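Side-chain contacts in NAD-dependent epimerase/dehydratase (PDB 3GPI), which is of unknown function but belongs to the NAD-dependent epimerase/dehydratase family and probably binds a dinucleotide cofactor through its Rossmann fold: residues A[14-19]-A[37-42]; A[23-28]-A[193-198]; A[166-169]-A[175-178]; A[182-187]-A[221-226]. All blocks are in the same frame, centred on the assembly; numbering follows the deposited sequence.

Contact 1 of 4, residues A[14-19]-A[37-42]; sequences LGLELA and QPMPAG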
loop_
_atom_site.group_PDB
_atom_site.type_symbol
_atom_site.label_atom_id
_atom_site.label_comp_id
_atom_site.label_asym_id
_atom_site.label_seq_id
_atom_site.Cartn_x
_atom_site.Cartn_y
_atom_site.Cartn_z
ATOM N N LEU A 14 3.651 4.252 5.144
ATOM C CA LEU A 14 2.488 4.650 4.371
ATOM C C LEU A 14 1.516 5.411 5.264
ATOM O O LEU A 14 1.048 6.494 4.887
ATOM C CB LEU A 14 1.815 3.403 3.785
ATOM C CG LEU A 14 0.475 3.663 3.137
ATOM C CD1 LEU A 14 0.568 4.537 1.929
ATOM C CD2 LEU A 14 -0.227 2.365 2.784
ATOM N N GLY A 15 1.250 4.873 6.454
ATOM C CA GLY A 15 0.313 5.543 7.378
ATOM C C GLY A 15 0.819 6.905 7.807
ATOM O O GLY A 15 0.030 7.831 7.963
ATOM N N LEU A 16 2.130 7.045 7.984
ATOM C CA LEU A 16 2.693 8.327 8.371
ATOM C C LEU A 16 2.605 9.358 7.278
ATOM O O LEU A 16 2.272 10.517 7.532
ATOM C CB LEU A 16 4.128 8.197 8.878
ATOM C CG LEU A 16 4.210 7.494 10.226
ATOM C CD1 LEU A 16 5.623 6.985 10.543
ATOM C CD2 LEU A 16 3.757 8.527 11.270
ATOM N N GLU A 17 2.846 8.941 6.041
ATOM C CA GLU A 17 2.740 9.862 4.940
ATOM C C GLU A 17 1.296 10.269 4.698
ATOM O O GLU A 17 1.021 11.433 4.417
ATOM C CB GLU A 17 3.380 9.270 3.664
ATOM C CG GLU A 17 3.239 10.111 2.393
ATOM C CD GLU A 17 3.932 11.462 2.427
ATOM O OE1 GLU A 17 4.758 11.707 3.348
ATOM O OE2 GLU A 17 3.633 12.277 1.535
ATOM N N LEU A 18 0.381 9.316 4.865
ATOM C CA LEU A 18 -1.042 9.614 4.764
ATOM C C LEU A 18 -1.431 10.616 5.838
ATOM O O LEU A 18 -2.138 11.589 5.577
ATOM C CB LEU A 18 -1.820 8.322 4.905
ATOM C CG LEU A 18 -3.345 8.537 4.888
ATOM C CD1 LEU A 18 -3.823 9.251 3.635
ATOM C CD2 LEU A 18 -4.030 7.168 5.025
ATOM N N ALA A 19 -0.983 10.367 7.069
ATOM C CA ALA A 19 -1.333 11.291 8.153
ATOM C C ALA A 19 -0.853 12.697 7.837
ATOM O O ALA A 19 -1.575 13.669 8.078
ATOM C CB ALA A 19 -0.758 10.810 9.490
ATOM N N GLN A 37 7.605 1.338 17.977
ATOM C CA GLN A 37 7.626 2.169 16.794
ATOM C C GLN A 37 7.765 3.620 17.207
ATOM O O GLN A 37 6.807 4.240 17.690
ATOM C CB GLN A 37 6.366 2.020 15.949
ATOM C CG GLN A 37 6.277 0.780 15.161
ATOM C CD GLN A 37 5.004 0.811 14.390
ATOM O OE1 GLN A 37 3.927 0.679 14.968
ATOM N NE2 GLN A 37 5.103 1.013 13.078
ATOM N N PRO A 38 8.962 4.164 17.014
ATOM C CA PRO A 38 9.147 5.558 17.271
ATOM C C PRO A 38 8.444 6.393 16.215
ATOM O O PRO A 38 8.401 6.028 15.035
ATOM C CB PRO A 38 10.665 5.724 17.139
ATOM C CG PRO A 38 11.063 4.688 16.194
ATOM C CD PRO A 38 10.198 3.542 16.490
ATOM N N MET A 39 7.908 7.509 16.654
ATOM C CA MET A 39 7.209 8.435 15.765
ATOM C C MET A 39 7.988 9.710 15.561
ATOM O O MET A 39 8.662 10.184 16.474
ATOM C CB MET A 39 5.816 8.767 16.351
ATOM C CG MET A 39 4.896 7.573 16.446
ATOM S SD MET A 39 4.288 7.004 14.801
ATOM C CE MET A 39 5.191 5.433 14.606
ATOM N N PRO A 40 7.827 10.346 14.387
ATOM C CA PRO A 40 8.379 11.685 14.194
ATOM C C PRO A 40 7.596 12.705 15.010
ATOM O O PRO A 40 6.388 12.551 15.212
ATOM C CB PRO A 40 8.192 11.944 12.698
ATOM C CG PRO A 40 7.179 10.990 12.274
ATOM C CD PRO A 40 7.075 9.864 13.221
ATOM N N ALA A 41 8.291 13.702 15.511
ATOM C CA ALA A 41 7.662 14.749 16.308
ATOM C C ALA A 41 6.510 15.365 15.560
ATOM O O ALA A 41 6.580 15.657 14.341
ATOM C CB ALA A 41 8.645 15.829 16.804
ATOM N N GLY A 42 5.426 15.538 16.304
ATOM C CA GLY A 42 4.236 16.219 15.783
ATOM C C GLY A 42 3.113 15.298 15.370
ATOM O O GLY A 42 1.979 15.790 15.194
#
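Leu16 stretches from helix 13-24 toward the loop 37-42, and its forked end is what Met39 and Pro40 meet. With CG lying anti to the carbonyl carbon, beside the backbone N (chi1 -70°), the leucine points out from the helix and presents both methyl groups to the loop. The two partners come at this fork in different ways. Met39 runs obliquely across it: chi1 and chi2 (-72°) set SD 3.9 Å from Leu16 CD2, and chi3 only directs CE beyond. Pro40 comes end-on instead, with the leading carbon of its ring, CD, 4.1 Å from Leu16 CD2 and almost as near Leu16 CD1, at 4.2 Å. CD2 thus has sulfur and ring carbon as neighbours, while CD1, of the loop 37-42, meets just the proline. The closest CA atoms across the contact, those of Leu16 and Met39, are 8.7 Å apart, and the side chains bridge that distance.

Gly10 and Gly12 of the turn before helix 13-24, with Gly15 in its first turn, fit the GxGxxG pattern of Rossmann dinucleotide-binding folds, consistent with the family. Leu14 and Leu18 face elsewhere, onto helix 187-201. Val43 also touches Leu16, and Met39 rests on Arg33 and Cys11, which places the loop between strands 29-33 and 45-47 beside this first helix.

Everything that meets here is apolar, methyl against thioether and ring carbon. The loop is therefore held to the helix by dispersion and the shedding of water, without directional bonds, and at the protein surface that makes a modest attachment.

Contact 2 of 4, residues A[23-28]-A[193-198]; sequences TAQGHE and FIAYLI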
loop_
_atom_site.group_PDB
_atom_site.type_symbol
_atom_site.label_atom_id
_atom_site.label_comp_id
_atom_site.label_asym_id
_atom_site.label_seq_id
_atom_site.Cartn_x
_atom_site.Cartn_y
_atom_site.Cartn_z
ATOM N N THR A 23 -3.497 15.748 7.581
ATOM C CA THR A 23 -3.388 16.855 8.539
ATOM C C THR A 23 -3.201 18.173 7.808
ATOM O O THR A 23 -3.841 19.182 8.190
ATOM C CB THR A 23 -2.244 16.570 9.521
ATOM O OG1 THR A 23 -2.570 15.415 10.308
ATOM C CG2 THR A 23 -2.006 17.766 10.441
ATOM N N ALA A 24 -2.383 18.169 6.744
ATOM C CA ALA A 24 -2.198 19.394 5.960
ATOM C C ALA A 24 -3.486 19.878 5.319
ATOM O O ALA A 24 -3.667 21.093 5.113
ATOM C CB ALA A 24 -1.120 19.203 4.920
ATOM N N GLN A 25 -4.381 18.958 4.999
ATOM C CA GLN A 25 -5.661 19.306 4.407
ATOM C C GLN A 25 -6.712 19.707 5.447
ATOM O O GLN A 25 -7.819 20.126 5.078
ATOM C CB GLN A 25 -6.184 18.139 3.620
ATOM C CG GLN A 25 -5.365 17.807 2.423
ATOM C CD GLN A 25 -5.915 16.623 1.714
ATOM O OE1 GLN A 25 -6.094 15.559 2.306
ATOM N NE2 GLN A 25 -6.218 16.793 0.445
ATOM N N GLY A 26 -6.347 19.616 6.729
ATOM C CA GLY A 26 -7.212 20.137 7.787
ATOM C C GLY A 26 -7.969 19.122 8.593
ATOM O O GLY A 26 -8.753 19.475 9.465
ATOM N N HIS A 27 -7.771 17.846 8.285
ATOM C CA HIS A 27 -8.411 16.791 9.072
ATOM C C HIS A 27 -7.795 16.601 10.459
ATOM O O HIS A 27 -6.614 16.870 10.673
ATOM C CB HIS A 27 -8.304 15.438 8.337
ATOM C CG HIS A 27 -9.018 15.397 7.023
ATOM N ND1 HIS A 27 -10.320 14.959 6.892
ATOM C CD2 HIS A 27 -8.593 15.698 5.772
ATOM C CE1 HIS A 27 -10.672 15.001 5.616
ATOM N NE2 HIS A 27 -9.654 15.483 4.920
ATOM N N GLU A 28 -8.610 16.094 11.375
ATOM C CA GLU A 28 -8.155 15.592 12.669
ATOM C C GLU A 28 -7.753 14.153 12.442
ATOM O O GLU A 28 -8.574 13.340 12.069
ATOM C CB GLU A 28 -9.272 15.687 13.716
ATOM C CG GLU A 28 -8.826 15.268 15.098
ATOM C CD GLU A 28 -9.937 15.408 16.142
ATOM O OE1 GLU A 28 -10.772 16.318 16.016
ATOM O OE2 GLU A 28 -9.975 14.584 17.076
ATOM N N PHE A 193 -3.326 8.860 -2.960
ATOM C CA PHE A 193 -4.558 8.306 -3.536
ATOM C C PHE A 193 -5.581 8.069 -2.430
ATOM O O PHE A 193 -6.784 8.371 -2.590
ATOM C CB PHE A 193 -4.255 6.997 -4.280
ATOM C CG PHE A 193 -5.489 6.346 -4.874
ATOM C CD1 PHE A 193 -6.272 7.021 -5.771
ATOM C CD2 PHE A 193 -5.814 5.037 -4.551
ATOM C CE1 PHE A 193 -7.392 6.434 -6.335
ATOM C CE2 PHE A 193 -6.948 4.423 -5.095
ATOM C CZ PHE A 193 -7.727 5.127 -5.984
ATOM N N ILE A 194 -5.156 7.545 -1.293
ATOM C CA ILE A 194 -6.109 7.395 -0.179
ATOM C C ILE A 194 -6.645 8.748 0.286
ATOM O O ILE A 194 -7.857 8.907 0.486
ATOM C CB ILE A 194 -5.495 6.672 1.011
ATOM C CG1 ILE A 194 -5.058 5.268 0.585
ATOM C CG2 ILE A 194 -6.477 6.639 2.179
ATOM C CD1 ILE A 194 -4.216 4.562 1.615
ATOM N N ALA A 195 -5.778 9.762 0.375
ATOM C CA ALA A 195 -6.262 11.107 0.730
ATOM C C ALA A 195 -7.215 11.627 -0.300
ATOM O O ALA A 195 -8.219 12.278 0.064
ATOM C CB ALA A 195 -5.102 12.087 0.912
ATOM N N TYR A 196 -6.950 11.345 -1.571
ATOM C CA TYR A 196 -7.855 11.778 -2.634
ATOM C C TYR A 196 -9.219 11.098 -2.479
ATOM O O TYR A 196 -10.284 11.772 -2.588
ATOM C CB TYR A 196 -7.241 11.477 -3.999
ATOM C CG TYR A 196 -8.118 11.731 -5.188
ATOM C CD1 TYR A 196 -8.298 13.032 -5.657
ATOM C CD2 TYR A 196 -8.712 10.671 -5.885
ATOM C CE1 TYR A 196 -9.053 13.270 -6.762
ATOM C CE2 TYR A 196 -9.514 10.919 -7.013
ATOM C CZ TYR A 196 -9.654 12.225 -7.432
ATOM O OH TYR A 196 -10.436 12.483 -8.553
ATOM N N LEU A 197 -9.222 9.814 -2.165
ATOM C CA LEU A 197 -10.513 9.118 -2.024
ATOM C C LEU A 197 -11.251 9.664 -0.815
ATOM O O LEU A 197 -12.470 9.723 -0.808
ATOM C CB LEU A 197 -10.320 7.606 -1.882
ATOM C CG LEU A 197 -9.769 6.917 -3.121
ATOM C CD1 LEU A 197 -9.619 5.445 -2.806
ATOM C CD2 LEU A 197 -10.676 7.142 -4.349
ATOM N N ILE A 198 -10.527 10.072 0.219
ATOM C CA ILE A 198 -11.154 10.650 1.397
ATOM C C ILE A 198 -11.775 11.983 1.052
ATOM O O ILE A 198 -12.891 12.266 1.527
ATOM C CB ILE A 198 -10.109 10.726 2.564
ATOM C CG1 ILE A 198 -9.914 9.320 3.157
ATOM C CG2 ILE A 198 -10.559 11.725 3.685
ATOM C CD1 ILE A 198 -8.719 9.219 4.083
HETATM O O HOH W 1 -8.358 14.323 1.908
#
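Ala195 is the first residue of 193-198, on helix 187-201, to meet the other segment: its CB lies 3.9 Å from Gln25 OE1, while its backbone carbonyl takes part in a water bridge. The water donates to Ala195 O at 2.8 Å and to Gln25 OE1 at 2.6 Å. Its remaining link, to His27 NE2 at 3.5 Å, is weak, as might be expected once both protons are engaged. Gln25 gets there through a chain extended beyond CG, which carries the amide across from the end of helix 13-24. That helix finishes in a Schellman motif: Gly26 has positive phi, and its backbone angles would jam a CB against the preceding carbonyl. The turn leads through His27 into strand 29-33, so this is the first helix-to-strand connection of the Rossmann fold lying against helix 187-201, with Leu22 adding to the packing on Ala195 and Ile198.

One turn further on, Ile198 holds CG2 anti to its backbone N and sets that methyl 3.8 Å from His27 CE1 and 4.1 Å from His27 NE2, approaching the imidazole obliquely. The ring is anchored on its other nitrogen, where ND1 is hydrogen-bonded to Ser4 O.

Contact 3 of 4, residues A[166-169]-A[175-178]; sequences IRQA and WPAR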
loop_
_atom_site.group_PDB
_atom_site.type_symbol
_atom_site.label_atom_id
_atom_site.label_comp_id
_atom_site.label_asym_id
_atom_site.label_seq_id
_atom_site.Cartn_x
_atom_site.Cartn_y
_atom_site.Cartn_z
ATOM N N ILE A 166 17.146 -0.431 -5.642
ATOM C CA ILE A 166 18.339 0.408 -5.885
ATOM C C ILE A 166 19.591 -0.305 -5.400
ATOM O O ILE A 166 20.611 -0.313 -6.125
ATOM C CB ILE A 166 18.212 1.805 -5.232
ATOM C CG1 ILE A 166 17.236 2.651 -6.040
ATOM C CG2 ILE A 166 19.578 2.548 -5.121
ATOM C CD1 ILE A 166 16.933 4.001 -5.423
ATOM N N ARG A 167 19.508 -0.916 -4.224
ATOM C CA ARG A 167 20.671 -1.640 -3.695
ATOM C C ARG A 167 20.916 -2.902 -4.510
ATOM O O ARG A 167 22.073 -3.150 -4.888
ATOM C CB ARG A 167 20.498 -1.956 -2.202
ATOM C CG ARG A 167 20.499 -0.684 -1.334
ATOM C CD ARG A 167 20.448 -1.040 0.149
ATOM N NE ARG A 167 19.337 -1.943 0.485
ATOM C CZ ARG A 167 18.141 -1.548 0.914
ATOM N NH1 ARG A 167 17.841 -0.263 1.072
ATOM N NH2 ARG A 167 17.231 -2.448 1.182
ATOM N N GLN A 168 19.875 -3.671 -4.825
ATOM C CA GLN A 168 20.053 -4.900 -5.568
ATOM C C GLN A 168 20.661 -4.608 -6.959
ATOM O O GLN A 168 21.424 -5.413 -7.501
ATOM C CB GLN A 168 18.745 -5.631 -5.764
ATOM C CG GLN A 168 18.947 -7.025 -6.419
ATOM C CD GLN A 168 17.748 -7.959 -6.410
ATOM O OE1 GLN A 168 16.588 -7.554 -6.583
ATOM N NE2 GLN A 168 18.045 -9.241 -6.268
ATOM N N ALA A 169 20.307 -3.484 -7.553
ATOM C CA ALA A 169 20.821 -3.114 -8.868
ATOM C C ALA A 169 22.337 -2.913 -8.854
ATOM O O ALA A 169 22.968 -2.968 -9.898
ATOM C CB ALA A 169 20.130 -1.834 -9.336
ATOM N N TRP A 175 21.346 -10.858 -8.968
ATOM C CA TRP A 175 20.045 -10.728 -9.619
ATOM C C TRP A 175 19.329 -12.072 -9.719
ATOM O O TRP A 175 19.978 -13.110 -9.845
ATOM C CB TRP A 175 20.196 -10.035 -10.987
ATOM C CG TRP A 175 20.667 -8.609 -10.882
ATOM C CD1 TRP A 175 20.861 -7.888 -9.737
ATOM C CD2 TRP A 175 20.950 -7.726 -11.972
ATOM N NE1 TRP A 175 21.264 -6.617 -10.046
ATOM C CE2 TRP A 175 21.324 -6.485 -11.409
ATOM C CE3 TRP A 175 20.933 -7.865 -13.376
ATOM C CZ2 TRP A 175 21.698 -5.383 -12.202
ATOM C CZ3 TRP A 175 21.286 -6.759 -14.159
ATOM C CH2 TRP A 175 21.672 -5.544 -13.564
ATOM N N PRO A 176 17.993 -12.069 -9.618
ATOM C CA PRO A 176 17.266 -13.365 -9.615
ATOM C C PRO A 176 17.399 -14.083 -10.954
ATOM O O PRO A 176 17.603 -13.444 -11.993
ATOM C CB PRO A 176 15.806 -12.950 -9.373
ATOM C CG PRO A 176 15.736 -11.521 -9.905
ATOM C CD PRO A 176 17.068 -10.919 -9.533
ATOM N N ALA A 177 17.332 -15.414 -10.960
ATOM C CA ALA A 177 17.421 -16.152 -12.209
ATOM C C ALA A 177 16.192 -15.902 -13.087
ATOM O O ALA A 177 16.302 -15.794 -14.295
ATOM C CB ALA A 177 17.577 -17.667 -11.919
ATOM N N ARG A 178 15.034 -15.841 -12.462
ATOM C CA ARG A 178 13.769 -15.709 -13.182
ATOM C C ARG A 178 13.470 -14.237 -13.419
ATOM O O ARG A 178 13.563 -13.441 -12.484
ATOM C CB ARG A 178 12.648 -16.311 -12.364
ATOM C CG ARG A 178 11.429 -16.540 -13.174
ATOM C CD ARG A 178 10.256 -16.138 -12.385
ATOM N NE ARG A 178 9.206 -17.115 -12.498
ATOM C CZ ARG A 178 8.131 -17.158 -11.721
ATOM N NH1 ARG A 178 7.930 -16.250 -10.762
ATOM N NH2 ARG A 178 7.245 -18.109 -11.927
#
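Trp175 turns its indole back onto the end of helix 164-168, where Gln168 and Ala169 receive it. From CB, the first torsion puts CG anti to the carbonyl carbon (chi1 -65°), and CG packs on Leu224 of helix 220-230. Next comes CD1, 3.9 Å from Gln168 CG. NE1 follows with the one direct hydrogen bond of the contact, 2.8 Å to Gln168 O. The acceptor lies in the indole plane, but the N-H...O angle is 144°, so the bond is bent, and the donor stands above the carbonyl plane. Further round the ring, CZ2 has Ala169 O at its edge, 3.6 Å away and again in plane, while CZ3 reaches Arg225.

The Gln168 amide stands nearly upright to the indole, the planes 84° apart, and its NE2 lies 3.8 Å from Pro176 CD and makes a weak hydrogen bond to Gln174 O. A leucine here has no N-H to offer, so Gln168 O would probably be left with its weak bond to Thr171 OG1, and a gap is likely to open where the indole packs on Leu224. At this helix end, then, a side-chain N-H serves a main-chain carbonyl, tying the returning loop to the helix by polar edge and apolar ring together.

Contact 4 of 4, residues A[182-187]-A[221-226]; sequences TNRIHR and HDLLRW. With EDO (1,2-ethanediol), chain C; EDO (1,2-ethanediol), chain B.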
loop_
_atom_site.group_PDB
_atom_site.type_symbol
_atom_site.label_atom_id
_atom_site.label_comp_id
_atom_site.label_asym_id
_atom_site.label_seq_id
_atom_site.Cartn_x
_atom_site.Cartn_y
_atom_site.Cartn_z
ATOM N N THR A 182 7.122 -7.160 -12.560
ATOM C CA THR A 182 7.064 -6.463 -11.276
ATOM C C THR A 182 6.132 -5.263 -11.397
ATOM O O THR A 182 6.144 -4.545 -12.430
ATOM C CB THR A 182 8.483 -6.017 -10.794
ATOM O OG1 THR A 182 9.077 -5.102 -11.740
ATOM C CG2 THR A 182 9.404 -7.222 -10.594
ATOM N N ASN A 183 5.375 -5.047 -10.323
ATOM C CA ASN A 183 4.353 -3.995 -10.235
ATOM C C ASN A 183 4.670 -3.204 -9.002
ATOM O O ASN A 183 5.041 -3.756 -7.962
ATOM C CB ASN A 183 2.975 -4.602 -10.104
ATOM C CG ASN A 183 2.596 -5.463 -11.294
ATOM O OD1 ASN A 183 2.140 -4.969 -12.317
ATOM N ND2 ASN A 183 2.813 -6.764 -11.162
ATOM N N ARG A 184 4.513 -1.895 -9.108
ATOM C CA ARG A 184 4.905 -1.014 -7.972
ATOM C C ARG A 184 4.006 0.199 -7.785
ATOM O O ARG A 184 3.300 0.615 -8.703
ATOM C CB ARG A 184 6.346 -0.479 -8.152
ATOM C CG ARG A 184 6.469 0.512 -9.325
ATOM C CD ARG A 184 7.903 0.818 -9.834
ATOM N NE ARG A 184 8.573 -0.468 -9.921
ATOM C CZ ARG A 184 8.232 -1.421 -10.766
ATOM N NH1 ARG A 184 7.433 -1.182 -11.797
ATOM N NH2 ARG A 184 8.747 -2.610 -10.596
ATOM N N ILE A 185 4.048 0.752 -6.579
ATOM C CA ILE A 185 3.396 2.011 -6.278
ATOM C C ILE A 185 4.337 2.756 -5.353
ATOM O O ILE A 185 4.837 2.218 -4.386
ATOM C CB ILE A 185 1.973 1.765 -5.655
ATOM C CG1 ILE A 185 1.204 3.087 -5.454
ATOM C CG2 ILE A 185 2.056 0.972 -4.360
ATOM C CD1 ILE A 185 0.670 3.732 -6.784
ATOM N N HIS A 186 4.553 4.038 -5.636
ATOM C CA HIS A 186 5.374 4.831 -4.748
ATOM C C HIS A 186 4.578 5.133 -3.476
ATOM O O HIS A 186 3.373 5.422 -3.539
ATOM C CB HIS A 186 5.706 6.151 -5.446
ATOM C CG HIS A 186 6.777 6.955 -4.761
ATOM N ND1 HIS A 186 6.571 7.618 -3.557
ATOM C CD2 HIS A 186 8.056 7.214 -5.128
ATOM C CE1 HIS A 186 7.688 8.247 -3.220
ATOM N NE2 HIS A 186 8.598 8.030 -4.160
ATOM N N ARG A 187 5.236 5.055 -2.327
ATOM C CA ARG A 187 4.608 5.397 -1.043
ATOM C C ARG A 187 3.769 6.669 -1.118
ATOM O O ARG A 187 2.654 6.721 -0.587
ATOM C CB ARG A 187 5.680 5.566 0.029
ATOM C CG ARG A 187 5.158 5.955 1.421
ATOM C CD ARG A 187 6.286 6.657 2.216
ATOM N NE ARG A 187 6.575 7.997 1.720
ATOM C CZ ARG A 187 7.518 8.794 2.199
ATOM N NH1 ARG A 187 8.297 8.382 3.188
ATOM N NH2 ARG A 187 7.714 9.979 1.646
ATOM N N HIS A 221 14.427 -7.760 -14.528
ATOM C CA HIS A 221 15.733 -7.475 -15.107
ATOM C C HIS A 221 15.792 -6.162 -15.839
ATOM O O HIS A 221 16.831 -5.533 -15.863
ATOM C CB HIS A 221 16.215 -8.637 -16.023
ATOM C CG HIS A 221 16.803 -9.780 -15.255
ATOM N ND1 HIS A 221 18.162 -10.008 -15.216
ATOM C CD2 HIS A 221 16.226 -10.736 -14.477
ATOM C CE1 HIS A 221 18.393 -11.060 -14.447
ATOM N NE2 HIS A 221 17.244 -11.521 -13.990
ATOM N N ASP A 222 14.681 -5.735 -16.429
ATOM C CA ASP A 222 14.701 -4.427 -17.055
ATOM C C ASP A 222 14.822 -3.322 -16.011
ATOM O O ASP A 222 15.517 -2.330 -16.228
ATOM C CB ASP A 222 13.441 -4.192 -17.889
ATOM C CG ASP A 222 13.413 -5.001 -19.180
ATOM O OD1 ASP A 222 14.429 -5.628 -19.546
ATOM O OD2 ASP A 222 12.337 -4.987 -19.794
ATOM N N LEU A 223 14.163 -3.479 -14.874
ATOM C CA LEU A 223 14.258 -2.486 -13.816
ATOM C C LEU A 223 15.672 -2.476 -13.233
ATOM O O LEU A 223 16.249 -1.409 -13.062
ATOM C CB LEU A 223 13.228 -2.810 -12.723
ATOM C CG LEU A 223 13.293 -1.877 -11.524
ATOM C CD1 LEU A 223 13.067 -0.391 -11.901
ATOM C CD2 LEU A 223 12.284 -2.271 -10.473
ATOM N N LEU A 224 16.218 -3.657 -12.974
ATOM C CA LEU A 224 17.566 -3.759 -12.398
ATOM C C LEU A 224 18.606 -3.174 -13.342
ATOM O O LEU A 224 19.460 -2.445 -12.876
ATOM C CB LEU A 224 17.874 -5.199 -12.023
ATOM C CG LEU A 224 17.111 -5.747 -10.841
ATOM C CD1 LEU A 224 17.223 -7.283 -10.849
ATOM C CD2 LEU A 224 17.612 -5.126 -9.518
ATOM N N ARG A 225 18.493 -3.440 -14.647
ATOM C CA ARG A 225 19.459 -2.859 -15.582
ATOM C C ARG A 225 19.314 -1.353 -15.671
ATOM O O ARG A 225 20.316 -0.670 -15.765
ATOM C CB ARG A 225 19.309 -3.491 -16.956
ATOM C CG ARG A 225 19.868 -4.897 -17.027
ATOM C CD ARG A 225 19.649 -5.435 -18.396
ATOM N NE ARG A 225 20.327 -6.705 -18.564
ATOM C CZ ARG A 225 20.768 -7.125 -19.745
ATOM N NH1 ARG A 225 20.648 -6.348 -20.826
ATOM N NH2 ARG A 225 21.351 -8.314 -19.816
ATOM N N TRP A 226 18.075 -0.838 -15.647
ATOM C CA TRP A 226 17.862 0.619 -15.734
ATOM C C TRP A 226 18.501 1.262 -14.490
ATOM O O TRP A 226 19.203 2.305 -14.567
ATOM C CB TRP A 226 16.325 0.865 -15.789
ATOM C CG TRP A 226 15.952 2.334 -16.029
ATOM C CD1 TRP A 226 15.687 2.913 -17.242
ATOM C CD2 TRP A 226 15.784 3.354 -15.051
ATOM N NE1 TRP A 226 15.375 4.230 -17.074
ATOM C CE2 TRP A 226 15.421 4.532 -15.740
ATOM C CE3 TRP A 226 15.875 3.389 -13.658
ATOM C CZ2 TRP A 226 15.168 5.745 -15.077
ATOM C CZ3 TRP A 226 15.615 4.592 -12.989
ATOM C CH2 TRP A 226 15.283 5.764 -13.714
HETATM C C1 EDO C . 5.167 -7.457 -8.599
HETATM O O1 EDO C . 6.239 -6.752 -8.036
HETATM C C2 EDO C . 3.892 -7.122 -7.904
HETATM O O2 EDO C . 2.834 -7.979 -8.221
HETATM C C1 EDO B . 9.783 -2.394 -6.859
HETATM O O1 EDO B . 10.007 -1.208 -7.542
HETATM C C2 EDO B . 9.229 -3.249 -7.947
HETATM O O2 EDO B . 10.189 -4.250 -8.140
#
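Arg184 and Leu223 make the close part of this contact: the leucine methyl CD2 lies 3.6 Å from Arg184 NH2, a nitrogen whose place in the model is less sure, and is set obliquely to the guanidinium. The arginine leaves strand 181-186 with CG between its backbone N and carbonyl carbon (chi1 68°), then bends at chi3 (45°), which folds the guanidinium back beside its own strand, facing helix 220-230. Tyr266 and Leu218 touch both residues. With the same caution, Arg184 NH2 donates to Thr182 OG1 (2.8 Å), which lies in the guanidinium plane and is also hydrogen-bonded to Leu218 O. In that plane too, Arg184 NE donates to O1 of the chain B ethanediol at 2.9 Å.

Away from this pair the fit slackens. Thr182 OG1 stands 4.5 Å from Leu223 CD2, and on the partly exposed side the second diol, in chain C, is held by longer bonds: its O1 donates to Asn183 O at 3.2 Å, and Asn183 ND2 reaches its O2 only weakly. Both diols probably come from the crystallisation liquor.

A methionine here lacks the guanidinium, and Thr182 OG1 would probably keep Leu218 O but lose its arginine partner, while Leu223 CD2 is likely to lose part of its packing. Strand and helix thus meet through an apolar methyl set obliquely against a charged guanidinium, without a hydrogen bond between them; the polar edge turns to the Thr182 hydroxyl, and the diol is an incidental occupant.

Overall arrangement
From the N terminus, contact 1 closes a short excursion of the first Rossmann units, bringing the loop after strand 29-33 back to helix 13-24. Contact 2 opens inside that loop, at the end of the same helix, and runs to helix 187-201, so contacts 1 and 2 cross; Leu18 touching Ile194 and Ala195 joins them. Contact 3, nested within the long loop of contact 2 on the opposite side of the chain's centre, ties the loop before strand 181-186 back to helix 164-168. Contact 4 opens after it on strand 181-186, crosses contact 2, and closes on helix 220-230. That helix also touches the 175-178 loop, so contacts 3 and 4 form a neighbouring pair.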